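Local coordinates for protein beta-1,4-exocellulase (Thermobifida fusca, PDB 4AVO) that hydrolyses beta-1,4-glucosidic bonds of cellulose as a family 6 cellobiohydrolase that releases cellobiose, represented here by its catalytic domain, at residues Y82-R87 with G161-G166; N325-A330 with R375-T380; D359-E364 with A398-H403. The protein carries 1 engineered substitution. One frame throughout, in Å; residues are numbered along the deposited sequence.

Contact 1 of 3, residues Y82-R87 with G161-G166; sequences YNLPGR and GGYVNG. With BGC (beta-D-glucopyranose), chain B.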
loop_
_atom_site.group_PDB
_atom_site.type_symbol
_atom_site.label_atom_id
_atom_site.label_comp_id
_atom_site.label_asym_id
_atom_site.label_seq_id
_atom_site.Cartn_x
_atom_site.Cartn_y
_atom_site.Cartn_z
ATOM N N TYR A 82 7.472 -6.263 -5.489
ATOM C CA TYR A 82 6.195 -6.192 -6.194
ATOM C C TYR A 82 6.289 -6.792 -7.598
ATOM O O TYR A 82 6.245 -6.077 -8.605
ATOM C CB TYR A 82 5.719 -4.732 -6.242
ATOM C CG TYR A 82 4.323 -4.540 -6.790
ATOM C CD1 TYR A 82 3.218 -5.083 -6.133
ATOM C CD2 TYR A 82 4.105 -3.792 -7.950
ATOM C CE1 TYR A 82 1.932 -4.906 -6.627
ATOM C CE2 TYR A 82 2.822 -3.610 -8.453
ATOM C CZ TYR A 82 1.747 -4.173 -7.787
ATOM O OH TYR A 82 0.477 -4.000 -8.267
ATOM N N ASN A 83 6.413 -8.116 -7.665
ATOM C CA ASN A 83 6.490 -8.789 -8.955
ATOM C C ASN A 83 6.065 -10.253 -8.923
ATOM O O ASN A 83 6.624 -11.077 -9.647
ATOM C CB ASN A 83 7.908 -8.653 -9.539
ATOM C CG ASN A 83 7.941 -8.818 -11.059
ATOM O OD1 ASN A 83 6.972 -8.513 -11.751
ATOM N ND2 ASN A 83 9.072 -9.276 -11.580
ATOM N N LEU A 84 5.066 -10.582 -8.106
ATOM C CA LEU A 84 4.608 -11.968 -8.008
ATOM C C LEU A 84 4.117 -12.494 -9.350
ATOM O O LEU A 84 3.650 -11.721 -10.190
ATOM C CB LEU A 84 3.472 -12.113 -6.999
ATOM C CG LEU A 84 3.801 -12.243 -5.515
ATOM C CD1 LEU A 84 2.535 -12.047 -4.710
ATOM C CD2 LEU A 84 4.470 -13.591 -5.176
ATOM N N PRO A 85 4.227 -13.816 -9.552
ATOM C CA PRO A 85 3.514 -14.425 -10.668
ATOM C C PRO A 85 2.028 -14.100 -10.525
ATOM O O PRO A 85 1.492 -14.181 -9.419
ATOM C CB PRO A 85 3.748 -15.926 -10.463
ATOM C CG PRO A 85 4.155 -16.077 -9.033
ATOM C CD PRO A 85 4.908 -14.818 -8.711
ATOM N N GLY A 86 1.386 -13.699 -11.619
ATOM C CA GLY A 86 -0.043 -13.373 -11.607
ATOM C C GLY A 86 -0.374 -12.205 -10.692
ATOM O O GLY A 86 -1.431 -12.186 -10.060
ATOM N N ARG A 87 0.541 -11.238 -10.631
ATOM C CA ARG A 87 0.412 -10.061 -9.765
ATOM C C ARG A 87 -0.882 -9.304 -10.036
ATOM O O ARG A 87 -1.311 -9.199 -11.189
ATOM C CB ARG A 87 1.612 -9.133 -9.981
ATOM C CG ARG A 87 1.690 -7.906 -9.071
ATOM C CD ARG A 87 2.882 -7.047 -9.482
ATOM N NE ARG A 87 2.623 -6.258 -10.692
ATOM C CZ ARG A 87 3.559 -5.602 -11.375
ATOM N NH1 ARG A 87 4.830 -5.647 -10.984
ATOM N NH2 ARG A 87 3.232 -4.906 -12.458
ATOM N N GLY A 161 -0.660 -22.124 -5.238
ATOM C CA GLY A 161 0.203 -21.678 -4.143
ATOM C C GLY A 161 1.200 -20.584 -4.492
ATOM O O GLY A 161 2.071 -20.251 -3.678
ATOM N N GLY A 162 1.073 -20.014 -5.688
ATOM C CA GLY A 162 2.018 -19.013 -6.185
ATOM C C GLY A 162 2.203 -17.795 -5.289
ATOM O O GLY A 162 3.328 -17.347 -5.059
ATOM N N TYR A 163 1.100 -17.257 -4.781
ATOM C CA TYR A 163 1.160 -16.082 -3.907
ATOM C C TYR A 163 1.729 -16.473 -2.551
ATOM O O TYR A 163 2.661 -15.847 -2.059
ATOM C CB TYR A 163 -0.229 -15.483 -3.704
ATOM C CG TYR A 163 -0.706 -14.504 -4.763
ATOM C CD1 TYR A 163 -0.050 -14.367 -5.991
ATOM C CD2 TYR A 163 -1.851 -13.743 -4.538
ATOM C CE1 TYR A 163 -0.512 -13.463 -6.959
ATOM C CE2 TYR A 163 -2.325 -12.849 -5.496
ATOM C CZ TYR A 163 -1.654 -12.714 -6.697
ATOM O OH TYR A 163 -2.134 -11.830 -7.628
ATOM N N VAL A 164 1.161 -17.513 -1.951
ATOM C CA VAL A 164 1.595 -17.961 -0.631
ATOM C C VAL A 164 3.079 -18.364 -0.612
ATOM O O VAL A 164 3.828 -17.933 0.269
ATOM C CB VAL A 164 0.680 -19.096 -0.096
ATOM C CG1 VAL A 164 1.336 -19.833 1.082
ATOM C CG2 VAL A 164 -0.666 -18.527 0.327
ATOM N N ASN A 165 3.500 -19.166 -1.592
ATOM C CA ASN A 165 4.881 -19.637 -1.657
ATOM C C ASN A 165 5.862 -18.544 -2.075
ATOM O O ASN A 165 7.003 -18.510 -1.610
ATOM C CB ASN A 165 5.008 -20.860 -2.577
ATOM C CG ASN A 165 4.302 -22.095 -2.018
ATOM O OD1 ASN A 165 4.202 -22.269 -0.807
ATOM N ND2 ASN A 165 3.812 -22.957 -2.910
ATOM N N GLY A 166 5.401 -17.639 -2.935
ATOM C CA GLY A 166 6.216 -16.514 -3.378
ATOM C C GLY A 166 6.498 -15.560 -2.233
ATOM O O GLY A 166 7.637 -15.139 -2.036
HETATM C C2 BGC B . -2.519 0.308 -6.829
HETATM C C3 BGC B . -1.440 0.897 -7.766
HETATM C C4 BGC B . -0.120 0.130 -7.789
HETATM C C5 BGC B . -0.427 -1.330 -7.430
HETATM C C6 BGC B . -0.118 -1.592 -5.960
HETATM C C1 BGC B . -2.862 -1.178 -7.050
HETATM O O2 BGC B . -3.673 1.049 -7.128
HETATM O O3 BGC B . -1.182 2.242 -7.409
HETATM O O4 BGC B . 0.562 0.307 -9.046
HETATM O O5 BGC B . -1.756 -1.769 -7.731
HETATM O O6 BGC B . -1.189 -1.142 -5.164
#
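Tyr163 reaches from the first turn of helix 162-175 into the turn at Leu84-Arg87, and its hydroxyl ends on the carbonyl of Gly86. Tyr163 OH donates to Gly86 O at 2.6 Å, arriving 32° out of the carbonyl plane. CG of Tyr163 stands beside its backbone N, opposite the carbonyl carbon (chi1 -85°), which runs the ring away from the helix and past the turn. The ring presents its edge to the peptide chain: Pro85 O lies in the ring plane, 3.3 Å from Tyr163 CE1. Leu84 comes in obliquely, and its CD1 makes an off-centre CH-pi contact, 4.2 Å from the Tyr163 ring centroid. The other methyl turns to the helix backbone, where Leu84 CD2 lies 3.9 Å from Gly166 CA and equally close to Gly162 O. Gly166, bare of a side chain, leaves room for this methyl, and Pro85 lies near Gly162, one helical turn earlier. The turn itself is type II, with Gly86 at positive phi and a weak closing bond from Arg87 N to Leu84 O. Arg87 then folds back from it: its CD sits over the centre of the Tyr82 ring, 3.4 Å above the plane, and Arg87 NH1 gives a bent bond of 2.8 Å to Tyr82 O. Arg87 NE and NH1 also bond to the carbonyls of Ser94 and Asp41, so the guanidinium is firmly fixed. Tyr82 lies beside the glucose of chain B, while Trp39 meets its ring edge-to-face. The turn follows strand 75-81 of the central, mainly parallel sheet, and this placement of substrate-contacting residues just beyond a strand's C-terminal end is characteristic of the distorted alpha/beta barrel of glycoside hydrolase family 6.

Contact 2 of 3, residues N325-A330 with R375-T380; sequences NWCNQA and RMCDPT. With BGC (beta-D-glucopyranose), chain C; BGC (beta-D-glucopyranose), chain D.
Cys327 and Cys377 bring their sulfurs together from different torsions: SG of Cys327 is anti to its backbone N (chi1 -171°), whereas SG of Cys377 lies beside its own N (chi1 -67°). The SG atoms of Cys327 and Cys377 are bonded at 2.1 Å, with a disulfide torsion of 105°. Trp326 holds its indole between backbone N and carbonyl carbon, which sets the ring between sugar and disulfide. C2 of the chain D glucose sits 3.8 Å above the centre of one Trp326 indole face, a carbohydrate-aromatic platform; Cys327 CB lies against the opposite face, toward the rim. Cys377 SG approaches obliquely, 3.8 Å from Trp326 CH2. Met376 adds apolar packing, its CB 3.7 Å from Trp326 CZ2, and its bent chain carries CE on past the indole to Asn325. Two waters bridge the segments. One accepts from Cys327 N and donates to Met376 O at 2.8 Å; the other links the Asn328 side chain, through ND2, to Cys377 O. Asn328 OD1 accepts from the backbone N of Asp359. Farther along, Arg375 NE and NH2 both reach Asp378 OD2 from one face of the carboxylate, the NH2 bond being 2.7 Å, while Thr380 N closes an Asx turn on Asp378 OD1, which Thr380 OG1 also reaches. Met376 and Cys377 sit on the short 3-10 segment 375-377, and the disulfide ties the loop between helix 308-315 and strand 339-343 to the long loop running from strand 346-350 to helix 406-414.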
loop_
_atom_site.group_PDB
_atom_site.type_symbol
_atom_site.label_atom_id
_atom_site.label_comp_id
_atom_site.label_asym_id
_atom_site.label_seq_id
_atom_site.Cartn_x
_atom_site.Cartn_y
_atom_site.Cartn_z
ATOM N N ASN A 325 -13.610 2.138 -4.208
ATOM C CA ASN A 325 -13.067 2.948 -5.299
ATOM C C ASN A 325 -11.583 3.210 -5.039
ATOM O O ASN A 325 -11.232 4.068 -4.226
ATOM C CB ASN A 325 -13.839 4.271 -5.449
ATOM C CG ASN A 325 -15.211 4.099 -6.097
ATOM O OD1 ASN A 325 -15.970 5.073 -6.233
ATOM N ND2 ASN A 325 -15.539 2.877 -6.499
ATOM N N TRP A 326 -10.723 2.454 -5.725
ATOM C CA TRP A 326 -9.287 2.432 -5.427
ATOM C C TRP A 326 -8.378 3.224 -6.371
ATOM O O TRP A 326 -7.208 3.470 -6.049
ATOM C CB TRP A 326 -8.795 0.973 -5.338
ATOM C CG TRP A 326 -9.068 0.147 -6.582
ATOM C CD1 TRP A 326 -10.133 -0.684 -6.793
ATOM C CD2 TRP A 326 -8.263 0.077 -7.773
ATOM N NE1 TRP A 326 -10.037 -1.274 -8.038
ATOM C CE2 TRP A 326 -8.901 -0.822 -8.659
ATOM C CE3 TRP A 326 -7.058 0.681 -8.171
ATOM C CZ2 TRP A 326 -8.378 -1.128 -9.932
ATOM C CZ3 TRP A 326 -6.535 0.380 -9.442
ATOM C CH2 TRP A 326 -7.202 -0.519 -10.305
ATOM N N CYS A 327 -8.899 3.629 -7.530
ATOM C CA CYS A 327 -8.034 4.179 -8.573
ATOM C C CYS A 327 -8.066 5.696 -8.712
ATOM O O CYS A 327 -9.137 6.288 -8.890
ATOM C CB CYS A 327 -8.328 3.531 -9.934
ATOM S SG CYS A 327 -7.097 3.990 -11.186
ATOM N N ASN A 328 -6.883 6.310 -8.646
ATOM C CA ASN A 328 -6.696 7.732 -8.975
ATOM C C ASN A 328 -7.834 8.606 -8.458
ATOM O O ASN A 328 -8.495 9.324 -9.214
ATOM C CB ASN A 328 -6.512 7.895 -10.492
ATOM C CG ASN A 328 -5.232 7.248 -11.001
ATOM O OD1 ASN A 328 -4.236 7.174 -10.285
ATOM N ND2 ASN A 328 -5.253 6.789 -12.246
ATOM N N GLN A 329 -8.054 8.533 -7.154
ATOM C CA GLN A 329 -9.295 9.026 -6.577
ATOM C C GLN A 329 -9.383 10.541 -6.564
ATOM O O GLN A 329 -8.518 11.223 -6.007
ATOM C CB GLN A 329 -9.516 8.410 -5.197
ATOM C CG GLN A 329 -9.993 6.970 -5.299
ATOM C CD GLN A 329 -11.368 6.894 -5.929
ATOM O OE1 GLN A 329 -12.337 7.407 -5.368
ATOM N NE2 GLN A 329 -11.453 6.294 -7.113
ATOM N N ALA A 330 -10.432 11.052 -7.207
ATOM C CA ALA A 330 -10.655 12.488 -7.338
ATOM C C ALA A 330 -10.831 13.152 -5.978
ATOM O O ALA A 330 -11.552 12.638 -5.118
ATOM C CB ALA A 330 -11.866 12.745 -8.218
ATOM N N ARG A 375 -11.242 -0.746 -15.872
ATOM C CA ARG A 375 -12.278 0.282 -15.926
ATOM C C ARG A 375 -12.523 0.989 -14.586
ATOM O O ARG A 375 -13.181 2.022 -14.545
ATOM C CB ARG A 375 -13.569 -0.262 -16.543
ATOM C CG ARG A 375 -13.435 -0.538 -18.044
ATOM C CD ARG A 375 -14.739 -0.346 -18.786
ATOM N NE ARG A 375 -15.144 1.059 -18.847
ATOM C CZ ARG A 375 -16.394 1.474 -19.040
ATOM N NH1 ARG A 375 -17.380 0.592 -19.188
ATOM N NH2 ARG A 375 -16.662 2.773 -19.079
ATOM N N MET A 376 -11.967 0.462 -13.496
ATOM C CA MET A 376 -12.019 1.183 -12.224
ATOM C C MET A 376 -11.178 2.466 -12.284
ATOM O O MET A 376 -11.288 3.321 -11.414
ATOM C CB MET A 376 -11.605 0.291 -11.041
ATOM C CG MET A 376 -12.691 -0.712 -10.610
ATOM S SD MET A 376 -14.203 0.077 -10.006
ATOM C CE MET A 376 -13.670 0.641 -8.385
ATOM N N CYS A 377 -10.366 2.592 -13.331
ATOM C CA CYS A 377 -9.531 3.774 -13.553
ATOM C C CYS A 377 -10.124 4.682 -14.630
ATOM O O CYS A 377 -9.561 5.729 -14.955
ATOM C CB CYS A 377 -8.118 3.353 -13.948
ATOM S SG CYS A 377 -7.235 2.526 -12.615
ATOM N N ASP A 378 -11.254 4.243 -15.177
ATOM C CA ASP A 378 -12.035 4.979 -16.167
ATOM C C ASP A 378 -13.069 5.830 -15.421
ATOM O O ASP A 378 -13.945 5.286 -14.750
ATOM C CB ASP A 378 -12.712 3.951 -17.094
ATOM C CG ASP A 378 -13.643 4.572 -18.133
ATOM O OD1 ASP A 378 -13.910 5.787 -18.107
ATOM O OD2 ASP A 378 -14.115 3.803 -18.995
ATOM N N PRO A 379 -12.969 7.170 -15.526
ATOM C CA PRO A 379 -13.909 8.045 -14.806
ATOM C C PRO A 379 -15.375 7.756 -15.144
ATOM O O PRO A 379 -16.251 7.934 -14.289
ATOM C CB PRO A 379 -13.544 9.451 -15.297
ATOM C CG PRO A 379 -12.179 9.338 -15.842
ATOM C CD PRO A 379 -12.010 7.939 -16.340
ATOM N N THR A 380 -15.620 7.306 -16.375
ATOM C CA THR A 380 -16.976 7.107 -16.895
ATOM C C THR A 380 -17.581 5.761 -16.497
ATOM O O THR A 380 -18.774 5.527 -16.704
ATOM C CB THR A 380 -17.037 7.263 -18.450
ATOM O OG1 THR A 380 -16.372 6.159 -19.086
ATOM C CG2 THR A 380 -16.386 8.567 -18.889
HETATM C C2 BGC C . -10.848 -2.958 -1.831
HETATM C C3 BGC C . -9.991 -2.529 -3.009
HETATM C C4 BGC C . -9.431 -3.753 -3.743
HETATM C C5 BGC C . -10.572 -4.722 -4.077
HETATM C C6 BGC C . -10.049 -6.038 -4.641
HETATM C C1 BGC C . -11.941 -3.920 -2.278
HETATM O O2 BGC C . -11.428 -1.815 -1.238
HETATM O O3 BGC C . -8.960 -1.715 -2.509
HETATM O O4 BGC C . -8.865 -3.329 -4.959
HETATM O O5 BGC C . -11.373 -5.033 -2.949
HETATM O O6 BGC C . -11.091 -6.707 -5.317
HETATM C C2 BGC D . -7.000 -3.421 -6.463
HETATM C C3 BGC D . -5.478 -3.247 -6.628
HETATM C C4 BGC D . -4.920 -2.015 -5.887
HETATM C C5 BGC D . -5.493 -2.031 -4.451
HETATM C C6 BGC D . -5.194 -0.759 -3.671
HETATM C C1 BGC D . -7.425 -3.339 -4.999
HETATM O O2 BGC D . -7.461 -4.650 -7.004
HETATM O O3 BGC D . -5.167 -3.118 -7.996
HETATM O O4 BGC D . -3.473 -1.950 -5.923
HETATM O O5 BGC D . -6.912 -2.148 -4.439
HETATM O O6 BGC D . -5.675 -0.928 -2.354
HETATM O O HOH W 1 -11.689 3.469 -8.678
HETATM O O HOH W 2 -7.927 7.358 -13.533
#

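Contact 3 of 3, residues D359-E364 with A398-H403; sequences DGASEE and APISGH. With BGC (beta-D-glucopyranose), chain B; BGC (beta-D-glucopyranose), chain E.
Gly360 and Ala361 run past Ile400 and Ser401 in a largely reversed direction, the touching parts 359-362 and 398-401 lying 138° apart with CA atoms of Gly360 and Ser401 only 3.8 Å from each other. Ser362 fastens one end with two bonds to a single residue. The backbone N of Ser362 donates to Ala398 O at 3.2 Å, nearly straight but from above the carbonyl plane. In return, Ser362 OG accepts from Ala398 N at 2.8 Å; the hydroxyl tucks between its own backbone N and carbonyl carbon (chi1 55°), which turns it to that N-H. A water donates to both Ala398 O and Glu363 OE2, tying in the neighbouring carboxylate. Next to it the segments pack closely, C-H groups against carbonyl oxygens: Ala398 CB rests 3.4 Å from Gly360 O, and Ala361 CA makes a CA-H...O contact of 3.4 Å with Ala398 O. Ser401 CB packs 3.4 Å from Asp359 O, while its OG accepts a weak bond from O2 of the chain E glucose and is held more firmly by Ala93 O and Ser94 OG. The CB of Asp359 points away from 398-403, and Asp359 OD1 lies 2.7 Å from O3 of the chain B glucose; Arg290 forms a salt bridge with Asp359 OD1, and Tyr229 OH bonds to OD2. The type II turn Ile400-His403, which includes Ser401, carries Gly402 past the chain E sugar. Together the two parts of this long loop line the substrate tunnel of a family 6 cellobiohydrolase, where Asp359 is the predicted proton acceptor.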
loop_
_atom_site.group_PDB
_atom_site.type_symbol
_atom_site.label_atom_id
_atom_site.label_comp_id
_atom_site.label_asym_id
_atom_site.label_seq_id
_atom_site.Cartn_x
_atom_site.Cartn_y
_atom_site.Cartn_z
ATOM N N ASP A 359 -2.291 5.259 -10.491
ATOM C CA ASP A 359 -2.782 3.931 -10.106
ATOM C C ASP A 359 -3.146 3.074 -11.317
ATOM O O ASP A 359 -3.395 1.872 -11.185
ATOM C CB ASP A 359 -4.022 4.049 -9.220
ATOM C CG ASP A 359 -3.731 4.699 -7.885
ATOM O OD1 ASP A 359 -2.583 4.576 -7.410
ATOM O OD2 ASP A 359 -4.650 5.326 -7.314
ATOM N N GLY A 360 -3.207 3.701 -12.484
ATOM C CA GLY A 360 -3.609 2.996 -13.700
ATOM C C GLY A 360 -4.160 3.933 -14.749
ATOM O O GLY A 360 -4.620 5.032 -14.428
ATOM N N ALA A 361 -4.110 3.489 -16.003
ATOM C CA ALA A 361 -4.540 4.312 -17.136
ATOM C C ALA A 361 -6.054 4.413 -17.241
ATOM O O ALA A 361 -6.778 3.453 -16.953
ATOM C CB ALA A 361 -3.944 3.790 -18.439
ATOM N N SER A 362 -6.522 5.586 -17.661
ATOM C CA SER A 362 -7.948 5.842 -17.815
ATOM C C SER A 362 -8.468 5.381 -19.176
ATOM O O SER A 362 -9.655 5.510 -19.458
ATOM C CB SER A 362 -8.260 7.325 -17.585
ATOM O OG SER A 362 -7.476 8.147 -18.427
ATOM N N GLU A 363 -7.580 4.837 -20.006
ATOM C CA GLU A 363 -7.941 4.307 -21.320
ATOM C C GLU A 363 -6.902 3.271 -21.741
ATOM O O GLU A 363 -5.951 3.007 -21.002
ATOM C CB GLU A 363 -8.029 5.441 -22.350
ATOM C CG GLU A 363 -6.690 6.095 -22.677
ATOM C CD GLU A 363 -6.837 7.513 -23.196
ATOM O OE1 GLU A 363 -7.572 7.727 -24.181
ATOM O OE2 GLU A 363 -6.218 8.420 -22.607
ATOM N N GLU A 364 -7.083 2.687 -22.925
ATOM C CA GLU A 364 -6.097 1.766 -23.491
ATOM C C GLU A 364 -4.833 2.512 -23.875
ATOM O O GLU A 364 -4.880 3.446 -24.681
ATOM C CB GLU A 364 -6.657 1.067 -24.735
ATOM C CG GLU A 364 -7.887 0.216 -24.480
ATOM C CD GLU A 364 -7.558 -1.201 -24.045
ATOM O OE1 GLU A 364 -6.364 -1.516 -23.845
ATOM O OE2 GLU A 364 -8.510 -2.003 -23.907
ATOM N N ALA A 398 -5.544 9.757 -17.135
ATOM C CA ALA A 398 -4.513 9.153 -16.293
ATOM C C ALA A 398 -3.581 8.278 -17.117
ATOM O O ALA A 398 -4.042 7.551 -18.001
ATOM C CB ALA A 398 -5.163 8.326 -15.211
ATOM N N PRO A 399 -2.267 8.329 -16.825
ATOM C CA PRO A 399 -1.335 7.466 -17.535
ATOM C C PRO A 399 -1.257 6.081 -16.881
ATOM O O PRO A 399 -1.917 5.828 -15.877
ATOM C CB PRO A 399 -0.008 8.208 -17.389
ATOM C CG PRO A 399 -0.107 8.842 -16.032
ATOM C CD PRO A 399 -1.573 9.207 -15.861
ATOM N N ILE A 400 -0.461 5.199 -17.472
ATOM C CA ILE A 400 -0.245 3.845 -16.960
ATOM C C ILE A 400 0.199 3.898 -15.494
ATOM O O ILE A 400 0.877 4.845 -15.082
ATOM C CB ILE A 400 0.797 3.120 -17.838
ATOM C CG1 ILE A 400 0.222 2.899 -19.243
ATOM C CG2 ILE A 400 1.234 1.786 -17.222
ATOM C CD1 ILE A 400 1.278 2.634 -20.283
ATOM N N SER A 401 -0.199 2.897 -14.707
ATOM C CA SER A 401 0.166 2.852 -13.288
ATOM C C SER A 401 1.666 3.038 -13.102
ATOM O O SER A 401 2.466 2.457 -13.837
ATOM C CB SER A 401 -0.293 1.548 -12.634
ATOM O OG SER A 401 0.321 0.418 -13.232
ATOM N N GLY A 402 2.033 3.869 -12.133
ATOM C CA GLY A 402 3.434 4.137 -11.829
ATOM C C GLY A 402 4.017 5.279 -12.645
ATOM O O GLY A 402 5.053 5.830 -12.285
ATOM N N HIS A 403 3.352 5.636 -13.745
ATOM C CA HIS A 403 3.795 6.760 -14.566
ATOM C C HIS A 403 3.385 8.084 -13.929
ATOM O O HIS A 403 2.409 8.150 -13.173
ATOM C CB HIS A 403 3.222 6.669 -15.984
ATOM C CG HIS A 403 3.708 5.485 -16.764
ATOM N ND1 HIS A 403 4.074 5.572 -18.090
ATOM C CD2 HIS A 403 3.894 4.191 -16.408
ATOM C CE1 HIS A 403 4.448 4.379 -18.522
ATOM N NE2 HIS A 403 4.355 3.525 -17.517
HETATM C C2 BGC B . -2.519 0.308 -6.829
HETATM C C3 BGC B . -1.440 0.897 -7.766
HETATM C C4 BGC B . -0.120 0.130 -7.789
HETATM C C5 BGC B . -0.427 -1.330 -7.430
HETATM C C6 BGC B . -0.118 -1.592 -5.960
HETATM C C1 BGC B . -2.862 -1.178 -7.050
HETATM O O2 BGC B . -3.673 1.049 -7.128
HETATM O O3 BGC B . -1.182 2.242 -7.409
HETATM O O4 BGC B . 0.562 0.307 -9.046
HETATM O O5 BGC B . -1.756 -1.769 -7.731
HETATM O O6 BGC B . -1.189 -1.142 -5.164
HETATM C C2 BGC E . 2.619 0.127 -10.392
HETATM C C3 BGC E . 4.148 0.135 -10.373
HETATM C C4 BGC E . 4.681 1.360 -9.641
HETATM C C5 BGC E . 3.982 1.499 -8.285
HETATM C C6 BGC E . 4.388 2.772 -7.540
HETATM C C1 BGC E . 2.016 0.314 -8.993
HETATM O O2 BGC E . 2.184 -1.080 -10.977
HETATM O O3 BGC E . 4.662 0.098 -11.687
HETATM O O4 BGC E . 6.073 1.221 -9.484
HETATM O O5 BGC E . 2.574 1.512 -8.453
HETATM O O6 BGC E . 3.873 3.908 -8.212
HETATM O O HOH W 3 -4.745 8.801 -20.360
#

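All three contacts are buried around the glycan-binding site. Contact 1 stands apart, its centre about 25 Å from that of contact 2 and about 23 Å from that of contact 3, and it alone uses a regular alpha helix, packed against a turn after a central strand. Contacts 2 and 3 join loops, share the long connection from strand 346-350 to helix 406-414, and alternate along the chain; they touch through the Asn328 side chain. Their chemistry differs: a phenol-carbonyl bond with leucine packing in contact 1, a covalent crosslink with bridging waters in contact 2, and serine-backbone bonding in contact 3, whose Ser362-Glu364 end reaches the surface. Contacts 1 and 3 touch the same glucose, chain B.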